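Local coordinates for protein porin (Rhodobacter capsulatus, PDB 2POR) that forms trimeric outer-membrane channels that let small hydrophilic solutes of up to about 0.6 kDa diffuse passively, at residues M72-G77 against G107-T112; V89-L94 against V292-V297. All blocks are in the same frame, centred on the assembly; numbering follows the deposited sequence.

Contact 1. Residues M72-G77 against G107-T112. With CA (calcium ion), chain B.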
loop_
_atom_site.group_PDB
_atom_site.type_symbol
_atom_site.label_atom_id
_atom_site.label_comp_id
_atom_site.label_asym_id
_atom_site.label_seq_id
_atom_site.Cartn_x
_atom_site.Cartn_y
_atom_site.Cartn_z
ATOM N N MET A 72 13.820 -12.713 -10.073
ATOM C CA MET A 72 13.406 -11.676 -11.016
ATOM C C MET A 72 12.648 -10.652 -10.218
ATOM O O MET A 72 11.873 -11.033 -9.323
ATOM C CB MET A 72 12.529 -12.290 -12.058
ATOM C CG MET A 72 12.200 -11.316 -13.209
ATOM S SD MET A 72 11.285 -12.082 -14.550
ATOM C CE MET A 72 12.566 -13.069 -15.233
ATOM N N GLY A 73 12.896 -9.353 -10.472
ATOM C CA GLY A 73 12.151 -8.260 -9.850
ATOM C C GLY A 73 13.144 -7.166 -9.551
ATOM O O GLY A 73 14.053 -6.914 -10.343
ATOM N N ASP A 74 13.079 -6.604 -8.361
ATOM C CA ASP A 74 13.995 -5.591 -7.947
ATOM C C ASP A 74 15.196 -6.301 -7.317
ATOM O O ASP A 74 15.371 -6.321 -6.104
ATOM C CB ASP A 74 13.249 -4.646 -6.980
ATOM C CG ASP A 74 14.030 -3.421 -6.494
ATOM O OD1 ASP A 74 15.224 -3.266 -6.817
ATOM O OD2 ASP A 74 13.438 -2.611 -5.767
ATOM N N ALA A 75 16.072 -6.858 -8.144
ATOM C CA ALA A 75 17.241 -7.636 -7.725
ATOM C C ALA A 75 18.529 -6.855 -7.729
ATOM O O ALA A 75 18.649 -5.813 -8.395
ATOM C CB ALA A 75 17.412 -8.838 -8.657
ATOM N N LEU A 76 19.506 -7.332 -6.988
ATOM C CA LEU A 76 20.821 -6.762 -6.972
ATOM C C LEU A 76 21.516 -7.165 -8.223
ATOM O O LEU A 76 21.085 -8.094 -8.894
ATOM C CB LEU A 76 21.640 -7.269 -5.816
ATOM C CG LEU A 76 21.043 -6.956 -4.452
ATOM C CD1 LEU A 76 21.925 -7.607 -3.419
ATOM C CD2 LEU A 76 20.916 -5.440 -4.212
ATOM N N GLY A 77 22.560 -6.457 -8.635
ATOM C CA GLY A 77 23.305 -6.945 -9.774
ATOM C C GLY A 77 24.318 -7.975 -9.246
ATOM O O GLY A 77 24.519 -8.035 -8.022
ATOM N N GLY A 107 22.109 -2.986 -11.467
ATOM C CA GLY A 107 21.184 -3.628 -10.537
ATOM C C GLY A 107 20.810 -2.635 -9.484
ATOM O O GLY A 107 21.137 -1.446 -9.571
ATOM N N ASP A 108 20.045 -3.120 -8.523
ATOM C CA ASP A 108 19.618 -2.323 -7.389
ATOM C C ASP A 108 19.024 -0.967 -7.809
ATOM O O ASP A 108 19.480 0.121 -7.418
ATOM C CB ASP A 108 20.791 -2.071 -6.454
ATOM C CG ASP A 108 20.387 -1.609 -5.064
ATOM O OD1 ASP A 108 19.222 -1.727 -4.691
ATOM O OD2 ASP A 108 21.250 -1.165 -4.294
ATOM N N GLU A 109 18.031 -1.135 -8.693
ATOM C CA GLU A 109 17.173 -0.064 -9.190
ATOM C C GLU A 109 17.837 0.873 -10.210
ATOM O O GLU A 109 17.304 1.952 -10.459
ATOM C CB GLU A 109 16.646 0.795 -8.039
ATOM C CG GLU A 109 15.839 0.018 -7.021
ATOM C CD GLU A 109 15.333 0.916 -5.919
ATOM O OE1 GLU A 109 16.157 1.360 -5.122
ATOM O OE2 GLU A 109 14.129 1.177 -5.895
ATOM N N ARG A 110 18.969 0.529 -10.832
ATOM C CA ARG A 110 19.562 1.315 -11.933
ATOM C C ARG A 110 18.572 1.368 -13.103
ATOM O O ARG A 110 18.237 2.450 -13.598
ATOM C CB ARG A 110 20.891 0.682 -12.401
ATOM C CG ARG A 110 21.635 1.424 -13.521
ATOM C CD ARG A 110 22.065 2.795 -12.941
ATOM N NE ARG A 110 23.225 2.597 -12.082
ATOM C CZ ARG A 110 23.526 3.271 -10.976
ATOM N NH1 ARG A 110 22.732 4.232 -10.563
ATOM N NH2 ARG A 110 24.636 3.022 -10.283
ATOM N N LEU A 111 18.038 0.239 -13.559
ATOM C CA LEU A 111 17.074 0.208 -14.630
ATOM C C LEU A 111 15.731 -0.383 -14.255
ATOM O O LEU A 111 14.792 -0.387 -15.062
ATOM C CB LEU A 111 17.668 -0.566 -15.772
ATOM C CG LEU A 111 18.816 0.099 -16.503
ATOM C CD1 LEU A 111 19.407 -0.795 -17.538
ATOM C CD2 LEU A 111 18.266 1.308 -17.200
ATOM N N THR A 112 15.582 -0.905 -13.030
ATOM C CA THR A 112 14.342 -1.555 -12.620
ATOM C C THR A 112 13.251 -0.492 -12.599
ATOM O O THR A 112 13.496 0.601 -12.079
ATOM C CB THR A 112 14.521 -2.160 -11.207
ATOM O OG1 THR A 112 15.799 -2.793 -11.222
ATOM C CG2 THR A 112 13.388 -3.088 -10.828
HETATM CA CA CA B . 23.432 -0.950 -3.813
HETATM O O HOH W 1 16.872 -3.691 -8.974
HETATM O O HOH W 2 17.352 -3.653 -4.860
HETATM O O HOH W 3 23.153 -0.799 -1.511
HETATM O O HOH W 4 25.604 -0.732 -3.141
HETATM O O HOH W 5 24.123 0.033 -5.920
HETATM O O HOH W 6 23.199 1.368 -3.350
#

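Contact 2. Residues V89-L94 against V292-V297. With CA (calcium ion), chain C; C8E ((hydroxyethyloxy)tri(ethyloxy)octane), chain F.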
loop_
_atom_site.group_PDB
_atom_site.type_symbol
_atom_site.label_atom_id
_atom_site.label_comp_id
_atom_site.label_asym_id
_atom_site.label_seq_id
_atom_site.Cartn_x
_atom_site.Cartn_y
_atom_site.Cartn_z
ATOM N N VAL A 89 26.445 2.912 8.799
ATOM C CA VAL A 89 26.511 3.858 9.890
ATOM C C VAL A 89 25.200 4.601 10.056
ATOM O O VAL A 89 24.595 5.004 9.048
ATOM C CB VAL A 89 27.683 4.828 9.600
ATOM C CG1 VAL A 89 27.667 5.980 10.604
ATOM C CG2 VAL A 89 29.003 4.058 9.648
ATOM N N GLY A 90 24.873 4.782 11.352
ATOM C CA GLY A 90 23.756 5.538 11.912
ATOM C C GLY A 90 22.423 4.769 11.972
ATOM O O GLY A 90 22.177 3.880 11.156
ATOM N N TYR A 91 21.512 5.076 12.904
ATOM C CA TYR A 91 20.241 4.376 12.974
ATOM C C TYR A 91 19.390 4.655 11.758
ATOM O O TYR A 91 18.535 3.838 11.460
ATOM C CB TYR A 91 19.499 4.771 14.249
ATOM C CG TYR A 91 18.538 5.954 14.207
ATOM C CD1 TYR A 91 17.224 5.745 13.896
ATOM C CD2 TYR A 91 18.967 7.235 14.497
ATOM C CE1 TYR A 91 16.356 6.808 13.878
ATOM C CE2 TYR A 91 18.098 8.313 14.488
ATOM C CZ TYR A 91 16.802 8.077 14.172
ATOM O OH TYR A 91 15.917 9.109 14.122
ATOM N N THR A 92 19.538 5.794 11.037
ATOM C CA THR A 92 18.720 6.098 9.848
ATOM C C THR A 92 19.451 5.677 8.571
ATOM O O THR A 92 18.881 5.806 7.499
ATOM C CB THR A 92 18.383 7.638 9.747
ATOM O OG1 THR A 92 19.634 8.308 9.658
ATOM C CG2 THR A 92 17.688 8.230 10.929
ATOM N N ASP A 93 20.681 5.124 8.641
ATOM C CA ASP A 93 21.581 4.789 7.536
ATOM C C ASP A 93 21.962 6.107 6.875
ATOM O O ASP A 93 21.325 6.573 5.911
ATOM C CB ASP A 93 20.920 3.836 6.505
ATOM C CG ASP A 93 21.818 3.384 5.368
ATOM O OD1 ASP A 93 23.030 3.639 5.310
ATOM O OD2 ASP A 93 21.331 2.735 4.448
ATOM N N LEU A 94 22.975 6.757 7.453
ATOM C CA LEU A 94 23.345 8.130 7.064
ATOM C C LEU A 94 24.070 8.168 5.743
ATOM O O LEU A 94 25.286 8.300 5.694
ATOM C CB LEU A 94 24.243 8.778 8.110
ATOM C CG LEU A 94 23.644 9.135 9.423
ATOM C CD1 LEU A 94 24.776 9.470 10.416
ATOM C CD2 LEU A 94 22.670 10.272 9.234
ATOM N N VAL A 292 26.655 15.171 8.863
ATOM C CA VAL A 292 25.350 14.665 9.305
ATOM C C VAL A 292 25.590 13.708 10.500
ATOM O O VAL A 292 26.698 13.183 10.706
ATOM C CB VAL A 292 24.583 13.914 8.157
ATOM C CG1 VAL A 292 24.254 14.959 7.126
ATOM C CG2 VAL A 292 25.357 12.774 7.531
ATOM N N ALA A 293 24.610 13.494 11.358
ATOM C CA ALA A 293 24.762 12.642 12.528
ATOM C C ALA A 293 23.386 12.140 12.936
ATOM O O ALA A 293 22.369 12.735 12.531
ATOM C CB ALA A 293 25.327 13.428 13.706
ATOM N N ASP A 294 23.261 11.057 13.720
ATOM C CA ASP A 294 21.958 10.698 14.269
ATOM C C ASP A 294 22.125 9.899 15.549
ATOM O O ASP A 294 23.259 9.462 15.831
ATOM C CB ASP A 294 21.163 9.903 13.247
ATOM C CG ASP A 294 21.626 8.501 12.879
ATOM O OD1 ASP A 294 22.299 7.802 13.630
ATOM O OD2 ASP A 294 21.273 8.075 11.794
ATOM N N LEU A 295 21.041 9.706 16.281
ATOM C CA LEU A 295 21.072 8.922 17.494
ATOM C C LEU A 295 19.672 8.425 17.716
ATOM O O LEU A 295 18.732 9.220 17.827
ATOM C CB LEU A 295 21.510 9.779 18.671
ATOM C CG LEU A 295 21.545 9.006 20.034
ATOM C CD1 LEU A 295 22.583 7.885 19.993
ATOM C CD2 LEU A 295 21.928 9.930 21.153
ATOM N N GLY A 296 19.469 7.108 17.779
ATOM C CA GLY A 296 18.130 6.610 18.014
ATOM C C GLY A 296 18.166 5.130 18.349
ATOM O O GLY A 296 19.211 4.604 18.738
ATOM N N VAL A 297 17.038 4.459 18.189
ATOM C CA VAL A 297 16.909 3.022 18.472
ATOM C C VAL A 297 16.394 2.291 17.247
ATOM O O VAL A 297 15.597 2.860 16.494
ATOM C CB VAL A 297 15.948 2.770 19.693
ATOM C CG1 VAL A 297 16.631 3.280 20.943
ATOM C CG2 VAL A 297 14.643 3.509 19.610
HETATM CA CA CA C . 23.380 2.900 3.125
HETATM C C1 C8E F . 29.939 8.063 17.210
HETATM C C2 C8E F . 28.485 7.652 17.514
HETATM C C3 C8E F . 27.600 8.702 18.206
HETATM C C4 C8E F . 27.065 9.855 17.346
HETATM C C5 C8E F . 26.131 10.661 18.239
HETATM C C6 C8E F . 25.681 11.975 17.631
HETATM C C7 C8E F . 25.242 12.966 18.724
HETATM C C8 C8E F . 23.775 12.868 19.168
HETATM O O9 C8E F . 23.370 13.380 20.464
HETATM C C10 C8E F . 22.754 14.690 20.533
HETATM C C11 C8E F . 21.240 14.919 20.707
HETATM O O12 C8E F . 20.849 16.241 21.124
HETATM C C13 C8E F . 20.270 17.085 20.109
HETATM C C14 C8E F . 18.951 17.869 20.319
HETATM O O15 C8E F . 17.640 17.265 20.265
HETATM C C16 C8E F . 16.787 17.889 19.289
HETATM C C17 C8E F . 15.286 17.646 19.331
HETATM O O18 C8E F . 14.448 18.274 18.363
HETATM C C19 C8E F . 13.433 19.030 19.026
HETATM C C20 C8E F . 13.561 20.550 19.059
HETATM O O21 C8E F . 12.582 21.202 19.867
HETATM O O HOH W 7 23.486 0.598 3.762
HETATM O O HOH W 8 21.887 2.056 1.677
#

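Contact 1. Residues M72-G77 against G107-T112
The D108 carboxylate carries a methyl of L76 on one face. L76 CD2 stands almost straight above the group, 4.0 Å from D108 CG. The calcium ion lies close to the carboxylate plane and is bound through D108 OD2 at 2.2 Å. E80 also binds this ion, and waters 3 to 6 fill further positions. The D74 carboxylate has waters 1 and 2 on opposite sides of its plane, and both donate to OD1. E109 CG packs against the same oxygen, 3.3 Å from D74 OD1. The D74 and E109 carboxylates are turned 33° apart. With CG anti to the backbone N (chi1 -176°), the D74 carboxylate sits beside E109 CG.

One direct hydrogen bond joins the backbones, D108 N to A75 O at 3.0 Å, with an N-H...O angle of 163°. Water 1 adds four bonds. It donates to D74 OD1 and A75 O, and accepts from E109 N and from T112 OG1, the last at 2.6 Å. Water 2 bridges D74 OD1 to D108 OD1. G107 opens a type I' turn, and a side chain on it would clash with G77 N and L76 C. D74 centres an inverse gamma turn as strand 68-73 ends.

Here the two ends of the long loop between strands 68-73 and 118-125 meet. As in other porins, this loop folds into the barrel and narrows the pore. An alanine in place of D74 would remove the carboxylate; waters 1 and 2 would probably each lose an acceptor, and with them the water-2 bridge to D108 OD1.

D74 OD2 and E109 OE2 come within 3.9 Å, and D58 adds another acid nearby. The calcium ion is likely to offset the charge of D108, while crowding may raise the proton affinity of D74 or E109.

Contact 2. Residues V89-L94 against V292-V297
D294 reaches from its strand into the turn G90-D93, and its carboxylate accepts three hydrogen bonds there. D294 OD1 accepts from Y91 N at 2.9 Å, on its syn side but out of the carboxylate plane, and the bond is bent (140°). OD2 takes two donors from T92. T92 OG1 gives the shorter bond, 2.7 Å, to the anti lone pair of D294 OD2. T92 N comes from above the carboxylate plane, 3.0 Å from D294 OD2 and nearly straight at 167°. With CG between its backbone N and carbonyl carbon (chi1 68°), D294 holds its carboxylate against the turn.

Strand 292-300 is the last of the 16-stranded antiparallel barrel and pairs with strands 275-284 and 2-14. D294 points to the loop inside the barrel, whereas L295 meets a bound detergent molecule.

G296 CA lies over one face of the Y91 ring, a CH-pi contact 3.9 Å from the ring centroid. T92 CG2 covers the opposite face toward the rim. The Y91 hydroxyl is hydrogen-bonded to S22 O. L94 CG rests 3.5 Å from D294 OD2, and L94 CD2 meets V292 CG2. Within the turn, D93 N bonds to G90 O. D93 turns away and binds calcium with both carboxylate oxygens, alongside D95, N100 and D101.

Both contacts involve the long loop between strands 68-73 and 118-125. Contact 1 joins its two ends where it leaves the barrel wall and returns. Contact 2 fixes its middle to strand 292-300, so a loop from early in the chain is tied to the closing strand. The centres lie 26 Å apart, and the contacts do not touch. Contact 1 is partly buried and wet, with waters bridging crowded acids. Contact 2 is buried and direct, with one acid held by protein donors beside apolar packing. Each includes an aspartate that binds calcium, but the two ions are different.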